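Local coordinates for protein MxaA (Stigmatella aurantiaca, PDB 4W4T) that carries a terminal NADPH-dependent reductase domain of the myxalamid polyketide and non-ribosomal peptide assembly line, the part modelled here, which probably releases the carrier-bound product as an alcohol, at residues 185-190 against 223-228; 192-197 against 206-211. All blocks are in the same frame, centred on the assembly; numbering follows the deposited sequence.

Interaction 1: 185-190 against 223-228; sequences LHYVST and WVAEKL
Ser-189 OG donates a hydrogen bond to Glu-226 OE1 at 2.8 Å, just past the end of strand 185-188. The strand belongs to the parallel sheet of the Rossmann fold, and helix 217-234 packs on one face of it. The serine reaches OE1 on the anti side of the carboxylate, 15° out of its plane. The glutamate chain runs extended beyond CG, which carries its carboxylate from the helix to the strand end. The other oxygen, OE2, forms salt bridges with Arg-230 and Arg-243, which would probably favour the charged form of this buried acid.

Tyr-187 supplies the rest of the contact. Its CG is anti to the backbone N (chi1 174°), and the ring extends from the strand to the helix. Tyr-187 CE2 lies 4.1 Å from Glu-226 CG. The ring and carboxylate planes stand 79° apart. Tyr-187 OH and Lys-222 NZ form a weak hydrogen bond, and Val-188 O accepts a hydrogen bond from the same NZ. Lys-222 is an NADPH-binding residue, so the contact borders the cofactor site. On the helix, the methyl CB of Ala-225 sits 3.2 Å from Tyr-187 OH and 4.1 Å from Tyr-187 CZ.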
ATOM      1  N   LEU A 185     -12.832 -10.486  32.382  1.00 14.69           N
ATOM      2  CA  LEU A 185     -12.467 -10.056  31.051  1.00 13.34           C
ATOM      3  C   LEU A 185     -12.276 -11.245  30.119  1.00 14.02           C
ATOM      4  O   LEU A 185     -11.453 -12.116  30.376  1.00 16.93           O
ATOM      5  CB  LEU A 185     -11.188  -9.233  31.101  1.00 12.80           C
ATOM      6  CG  LEU A 185     -10.573  -9.003  29.720  1.00 13.07           C
ATOM      7  CD1 LEU A 185     -11.460  -8.086  28.884  1.00 13.28           C
ATOM      8  CD2 LEU A 185      -9.174  -8.452  29.866  1.00 14.64           C
ATOM      9  N   HIS A 186     -13.054 -11.289  29.055  1.00 12.63           N
ATOM     10  CA  HIS A 186     -12.865 -12.322  28.043  1.00 14.00           C
ATOM     11  C   HIS A 186     -12.174 -11.660  26.871  1.00 12.42           C
ATOM     12  O   HIS A 186     -12.774 -10.874  26.136  1.00 11.52           O
ATOM     13  CB  HIS A 186     -14.201 -12.958  27.687  1.00 14.69           C
ATOM     14  CG  HIS A 186     -14.948 -13.406  28.900  1.00 16.23           C
ATOM     15  ND1 HIS A 186     -14.531 -14.476  29.661  1.00 18.36           N
ATOM     16  CD2 HIS A 186     -16.011 -12.875  29.549  1.00 15.27           C
ATOM     17  CE1 HIS A 186     -15.327 -14.605  30.707  1.00 19.94           C
ATOM     18  NE2 HIS A 186     -16.238 -13.649  30.658  1.00 15.50           N
ATOM     19  N   TYR A 187     -10.879 -11.937  26.748  1.00 11.60           N
ATOM     20  CA  TYR A 187     -10.037 -11.177  25.827  1.00 12.67           C
ATOM     21  C   TYR A 187      -9.830 -11.921  24.512  1.00 12.84           C
ATOM     22  O   TYR A 187      -9.330 -13.042  24.502  1.00 13.70           O
ATOM     23  CB  TYR A 187      -8.686 -10.863  26.481  1.00 12.64           C
ATOM     24  CG  TYR A 187      -7.740 -10.215  25.508  1.00 13.64           C
ATOM     25  CD1 TYR A 187      -8.089  -9.029  24.871  1.00 12.25           C
ATOM     26  CD2 TYR A 187      -6.527 -10.799  25.194  1.00 12.35           C
ATOM     27  CE1 TYR A 187      -7.242  -8.431  23.954  1.00 13.53           C
ATOM     28  CE2 TYR A 187      -5.664 -10.204  24.277  1.00 12.93           C
ATOM     29  CZ  TYR A 187      -6.034  -9.022  23.662  1.00 13.17           C
ATOM     30  OH  TYR A 187      -5.197  -8.435  22.735  1.00 13.68           O
ATOM     31  N   VAL A 188     -10.218 -11.292  23.407  1.00 12.63           N
ATOM     32  CA  VAL A 188      -9.982 -11.875  22.090  1.00 12.20           C
ATOM     33  C   VAL A 188      -8.612 -11.452  21.570  1.00 14.08           C
ATOM     34  O   VAL A 188      -8.398 -10.312  21.129  1.00 13.75           O
ATOM     35  CB  VAL A 188     -11.084 -11.507  21.100  1.00 14.34           C
ATOM     36  CG1 VAL A 188     -10.866 -12.261  19.778  1.00 11.15           C
ATOM     37  CG2 VAL A 188     -12.465 -11.879  21.707  1.00 11.86           C
ATOM     38  N   SER A 189      -7.671 -12.393  21.623  1.00 14.12           N
ATOM     39  CA  SER A 189      -6.311 -12.168  21.142  1.00 12.61           C
ATOM     40  C   SER A 189      -6.173 -12.625  19.693  1.00 13.92           C
ATOM     41  O   SER A 189      -6.951 -12.211  18.833  1.00 14.16           O
ATOM     42  CB  SER A 189      -5.301 -12.902  22.025  1.00 12.26           C
ATOM     43  OG  SER A 189      -3.973 -12.662  21.590  1.00 13.79           O
ATOM     44  N   THR A 190      -5.190 -13.480  19.419  1.00 13.14           N
ATOM     45  CA  THR A 190      -5.016 -13.993  18.060  1.00 13.39           C
ATOM     46  C   THR A 190      -3.899 -15.022  18.052  1.00 14.00           C
ATOM     47  O   THR A 190      -2.973 -14.922  18.842  1.00 11.63           O
ATOM     48  CB  THR A 190      -4.684 -12.867  17.054  1.00 16.62           C
ATOM     49  OG1 THR A 190      -4.364 -13.427  15.782  1.00 14.13           O
ATOM     50  CG2 THR A 190      -3.493 -12.040  17.532  1.00 14.23           C
ATOM     51  N   TRP A 223       0.804  -9.160  20.621  1.00 11.44           N
ATOM     52  CA  TRP A 223       1.681  -9.794  21.598  1.00 12.98           C
ATOM     53  C   TRP A 223       1.748  -8.928  22.867  1.00 13.78           C
ATOM     54  O   TRP A 223       1.579  -9.411  23.987  1.00 14.35           O
ATOM     55  CB  TRP A 223       3.073  -9.989  21.007  1.00 14.08           C
ATOM     56  CG  TRP A 223       4.073 -10.625  21.914  1.00 16.05           C
ATOM     57  CD1 TRP A 223       4.386 -11.954  21.994  1.00 19.34           C
ATOM     58  CD2 TRP A 223       4.929  -9.954  22.850  1.00 18.40           C
ATOM     59  NE1 TRP A 223       5.376 -12.153  22.935  1.00 18.86           N
ATOM     60  CE2 TRP A 223       5.728 -10.941  23.469  1.00 21.01           C
ATOM     61  CE3 TRP A 223       5.095  -8.615  23.225  1.00 17.96           C
ATOM     62  CZ2 TRP A 223       6.676 -10.629  24.448  1.00 26.19           C
ATOM     63  CZ3 TRP A 223       6.043  -8.304  24.191  1.00 19.22           C
ATOM     64  CH2 TRP A 223       6.816  -9.310  24.796  1.00 21.20           C
ATOM     65  N   VAL A 224       2.006  -7.643  22.682  1.00 12.18           N
ATOM     66  CA  VAL A 224       2.069  -6.733  23.817  1.00 13.15           C
ATOM     67  C   VAL A 224       0.733  -6.711  24.583  1.00 13.35           C
ATOM     68  O   VAL A 224       0.706  -6.783  25.823  1.00 12.29           O
ATOM     69  CB  VAL A 224       2.451  -5.312  23.348  1.00 14.15           C
ATOM     70  CG1 VAL A 224       2.425  -4.335  24.501  1.00 12.75           C
ATOM     71  CG2 VAL A 224       3.833  -5.339  22.713  1.00 15.31           C
ATOM     72  N   ALA A 225      -0.375  -6.596  23.852  1.00 11.99           N
ATOM     73  CA  ALA A 225      -1.694  -6.593  24.489  1.00 12.67           C
ATOM     74  C   ALA A 225      -1.905  -7.847  25.342  1.00 13.23           C
ATOM     75  O   ALA A 225      -2.368  -7.759  26.490  1.00 12.76           O
ATOM     76  CB  ALA A 225      -2.795  -6.473  23.442  1.00 11.54           C
ATOM     77  N   GLU A 226      -1.546  -9.010  24.805  1.00 12.35           N
ATOM     78  CA  GLU A 226      -1.778 -10.236  25.566  1.00 13.85           C
ATOM     79  C   GLU A 226      -0.878 -10.292  26.795  1.00 12.76           C
ATOM     80  O   GLU A 226      -1.296 -10.795  27.833  1.00 13.20           O
ATOM     81  CB  GLU A 226      -1.575 -11.482  24.691  1.00 12.47           C
ATOM     82  CG  GLU A 226      -2.444 -12.662  25.143  1.00 11.93           C
ATOM     83  CD  GLU A 226      -2.041 -13.951  24.463  1.00 11.95           C
ATOM     84  OE1 GLU A 226      -2.591 -14.249  23.390  1.00 13.49           O
ATOM     85  OE2 GLU A 226      -1.164 -14.648  25.006  1.00 14.58           O
ATOM     86  N   LYS A 227       0.339  -9.761  26.695  1.00 14.30           N
ATOM     87  CA  LYS A 227       1.208  -9.642  27.878  1.00 14.72           C
ATOM     88  C   LYS A 227       0.544  -8.813  28.980  1.00 14.83           C
ATOM     89  O   LYS A 227       0.585  -9.184  30.158  1.00 14.26           O
ATOM     90  CB  LYS A 227       2.557  -9.024  27.510  1.00 18.03           C
ATOM     91  CG  LYS A 227       3.408  -9.898  26.596  1.00 19.30           C
ATOM     92  CD  LYS A 227       3.996 -11.073  27.345  1.00 22.64           C
ATOM     93  CE  LYS A 227       5.271 -10.678  28.064  1.00 28.33           C
ATOM     94  NZ  LYS A 227       5.862 -11.874  28.739  1.00 33.67           N
ATOM     95  N   LEU A 228      -0.082  -7.706  28.595  1.00 13.42           N
ATOM     96  CA  LEU A 228      -0.762  -6.844  29.565  1.00 13.50           C
ATOM     97  C   LEU A 228      -1.882  -7.604  30.252  1.00 15.28           C
ATOM     98  O   LEU A 228      -2.043  -7.522  31.470  1.00 14.35           O
ATOM     99  CB  LEU A 228      -1.320  -5.593  28.897  1.00 13.51           C
ATOM    100  CG  LEU A 228      -0.285  -4.568  28.433  1.00 13.97           C
ATOM    101  CD1 LEU A 228      -0.984  -3.392  27.770  1.00 16.34           C
ATOM    102  CD2 LEU A 228       0.563  -4.088  29.603  1.00 14.65           C
TER

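Interaction 2: 192-197 against 206-211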
ATOM      1  N   SER A 192      -1.796 -15.022  15.978  1.00 14.49           N
ATOM      2  CA  SER A 192      -0.638 -14.269  15.473  1.00 16.55           C
ATOM      3  C   SER A 192       0.277 -13.716  16.571  1.00 14.97           C
ATOM      4  O   SER A 192       1.304 -13.090  16.265  1.00 15.38           O
ATOM      5  CB  SER A 192      -1.102 -13.132  14.568  1.00 15.82           C
ATOM      6  OG  SER A 192      -1.682 -13.678  13.404  1.00 20.26           O
ATOM      7  N   VAL A 193      -0.055 -13.939  17.843  1.00 13.13           N
ATOM      8  CA  VAL A 193       0.911 -13.635  18.896  1.00 13.07           C
ATOM      9  C   VAL A 193       2.026 -14.692  18.950  1.00 15.93           C
ATOM     10  O   VAL A 193       3.004 -14.531  19.693  1.00 15.58           O
ATOM     11  CB  VAL A 193       0.254 -13.527  20.298  1.00 12.96           C
ATOM     12  CG1 VAL A 193      -0.883 -12.532  20.264  1.00 12.21           C
ATOM     13  CG2 VAL A 193      -0.220 -14.901  20.808  1.00 14.23           C
ATOM     14  N   LEU A 194       1.864 -15.756  18.163  1.00 13.46           N
ATOM     15  CA  LEU A 194       2.809 -16.884  18.117  1.00 15.61           C
ATOM     16  C   LEU A 194       3.770 -16.811  16.925  1.00 17.98           C
ATOM     17  O   LEU A 194       3.409 -16.314  15.853  1.00 19.44           O
ATOM     18  CB  LEU A 194       2.044 -18.215  18.050  1.00 15.61           C
ATOM     19  CG  LEU A 194       1.005 -18.504  19.132  1.00 16.51           C
ATOM     20  CD1 LEU A 194       0.222 -19.790  18.787  1.00 17.03           C
ATOM     21  CD2 LEU A 194       1.660 -18.623  20.502  1.00 17.10           C
ATOM     22  N   PRO A 195       4.995 -17.332  17.099  1.00 19.82           N
ATOM     23  CA  PRO A 195       5.945 -17.364  15.976  1.00 18.90           C
ATOM     24  C   PRO A 195       5.471 -18.278  14.852  1.00 19.36           C
ATOM     25  O   PRO A 195       4.815 -19.290  15.119  1.00 16.81           O
ATOM     26  CB  PRO A 195       7.225 -17.918  16.608  1.00 23.33           C
ATOM     27  CG  PRO A 195       6.746 -18.746  17.764  1.00 22.43           C
ATOM     28  CD  PRO A 195       5.528 -18.005  18.299  1.00 20.82           C
ATOM     29  N   LEU A 196       5.804 -17.911  13.615  1.00 18.24           N
ATOM     30  CA  LEU A 196       5.468 -18.686  12.434  1.00 19.07           C
ATOM     31  C   LEU A 196       6.584 -19.660  12.114  1.00 22.57           C
ATOM     32  O   LEU A 196       7.721 -19.445  12.521  1.00 22.79           O
ATOM     33  CB  LEU A 196       5.255 -17.767  11.234  1.00 23.46           C
ATOM     34  CG  LEU A 196       4.320 -16.572  11.406  1.00 23.10           C
ATOM     35  CD1 LEU A 196       4.447 -15.668  10.188  1.00 23.83           C
ATOM     36  CD2 LEU A 196       2.890 -17.059  11.584  1.00 23.95           C
ATOM     37  N   GLY A 197       6.275 -20.710  11.362  1.00 21.60           N
ATOM     38  CA  GLY A 197       7.321 -21.569  10.841  1.00 23.20           C
ATOM     39  C   GLY A 197       7.676 -22.787  11.685  1.00 25.25           C
ATOM     40  O   GLY A 197       8.516 -23.593  11.282  1.00 23.87           O
ATOM     41  N   GLU A 206       1.359 -23.284  26.306  1.00 24.73           N
ATOM     42  CA  GLU A 206       2.754 -22.915  26.141  1.00 26.50           C
ATOM     43  C   GLU A 206       2.931 -21.425  26.383  1.00 26.68           C
ATOM     44  O   GLU A 206       2.217 -20.612  25.787  1.00 24.35           O
ATOM     45  CB  GLU A 206       3.253 -23.291  24.750  1.00 24.70           C
ATOM     46  CG  GLU A 206       4.748 -23.097  24.571  1.00 28.71           C
ATOM     47  CD  GLU A 206       5.565 -24.023  25.459  1.00 34.95           C
ATOM     48  OE1 GLU A 206       5.070 -25.128  25.789  1.00 36.02           O
ATOM     49  OE2 GLU A 206       6.698 -23.649  25.825  1.00 35.21           O
ATOM     50  N   PRO A 207       3.880 -21.061  27.262  1.00 25.60           N
ATOM     51  CA  PRO A 207       4.198 -19.658  27.545  1.00 26.74           C
ATOM     52  C   PRO A 207       4.589 -18.899  26.281  1.00 25.32           C
ATOM     53  O   PRO A 207       5.130 -19.500  25.340  1.00 23.00           O
ATOM     54  CB  PRO A 207       5.387 -19.753  28.508  1.00 27.20           C
ATOM     55  CG  PRO A 207       5.249 -21.084  29.144  1.00 29.88           C
ATOM     56  CD  PRO A 207       4.683 -21.981  28.087  1.00 29.02           C
ATOM     57  N   LEU A 208       4.305 -17.600  26.250  1.00 22.99           N
ATOM     58  CA  LEU A 208       4.722 -16.765  25.137  1.00 22.94           C
ATOM     59  C   LEU A 208       6.229 -16.643  25.110  1.00 25.99           C
ATOM     60  O   LEU A 208       6.862 -16.481  26.156  1.00 24.01           O
ATOM     61  CB  LEU A 208       4.109 -15.365  25.225  1.00 23.01           C
ATOM     62  CG  LEU A 208       2.624 -15.198  24.924  1.00 21.48           C
ATOM     63  CD1 LEU A 208       2.217 -13.769  25.257  1.00 18.94           C
ATOM     64  CD2 LEU A 208       2.340 -15.518  23.471  1.00 21.01           C
ATOM     65  N   GLU A 209       6.790 -16.711  23.909  1.00 24.51           N
ATOM     66  CA  GLU A 209       8.201 -16.420  23.696  1.00 27.28           C
ATOM     67  C   GLU A 209       8.454 -14.929  23.698  1.00 25.52           C
ATOM     68  O   GLU A 209       7.529 -14.124  23.837  1.00 23.64           O
ATOM     69  CB  GLU A 209       8.685 -17.010  22.371  1.00 28.01           C
ATOM     70  CG  GLU A 209       8.745 -18.512  22.340  1.00 31.81           C
ATOM     71  CD  GLU A 209       9.188 -19.033  20.987  1.00 26.29           C
ATOM     72  OE1 GLU A 209       9.792 -18.259  20.215  1.00 32.80           O
ATOM     73  OE2 GLU A 209       8.904 -20.207  20.687  1.00 35.97           O
ATOM     74  N   GLY A 210       9.716 -14.561  23.518  1.00 27.11           N
ATOM     75  CA  GLY A 210      10.095 -13.162  23.468  1.00 27.79           C
ATOM     76  C   GLY A 210       9.600 -12.469  22.211  1.00 29.30           C
ATOM     77  O   GLY A 210       9.191 -13.125  21.245  1.00 28.49           O
ATOM     78  N   PRO A 211       9.653 -11.131  22.208  1.00 26.38           N
ATOM     79  CA  PRO A 211       9.050 -10.314  21.155  1.00 26.56           C
ATOM     80  C   PRO A 211       9.763 -10.413  19.807  1.00 29.02           C
ATOM     81  O   PRO A 211       9.135 -10.135  18.785  1.00 28.31           O
ATOM     82  CB  PRO A 211       9.146  -8.895  21.722  1.00 25.23           C
ATOM     83  CG  PRO A 211      10.289  -8.937  22.653  1.00 28.84           C
ATOM     84  CD  PRO A 211      10.247 -10.304  23.272  1.00 28.22           C
TER
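Val-193 and Leu-208 make the closest apolar contact between two strips of one long loop. Val-193 CG2 touches Leu-208 CD2 at 3.7 Å, and the two side chains cross at about a right angle. With chi1 at -54°, the valine places CG2 between its backbone N and carbonyl carbon. Leu-208 CG is anti to its carbonyl carbon (chi1 -73°), and its CD2 branch reaches across to the valine. Leu-208 CD2 also lies 4.0 Å from Val-193 O. Leu-194 adds a looser touch, with its CD2 4.3 Å from Leu-208 CD2.

The second kind of contact is a carboxylate against a proline ring. Glu-209 OE1 and OE2 each lie 3.9 Å from Pro-195 CG. The glutamate is extended beyond CG, and its side chain crosses that of Pro-195 at about a right angle. Arg-198 forms a salt bridge to Glu-209 OE2.

No hydrogen bond joins the two segments. Both lie in the loop that joins strand 185-188 to helix 217-234 of the Rossmann fold. The Val-193 side chain lies about 4 Å from that of the NADPH-binding Lys-222. Val-193 and Leu-208 pack on Glu-226 of that helix and on Arg-243 of strand 239-248, while Pro-211 meets helix 28-35.

Followed from the N terminus, the chain reaches strand 185-188 after four strands of the sheet, and then enters the long loop at 192-197. It turns back through 206-211, where interaction 2 closes a short loop of eight intervening residues. It then enters helix 217-234, and interaction 1 closes the larger loop by bringing 223-228 against 185-190. Interaction 2 is therefore nested inside interaction 1. Their centres lie 13 Å apart, but the contacts touch. Trp-223 NE1 probably donates a hydrogen bond to Glu-209 O at 3.1 Å. Val-193 O lies 3.7 Å from Trp-223 CD1. Together they tie the strand, the folded connecting loop and the helix beside the NADPH site.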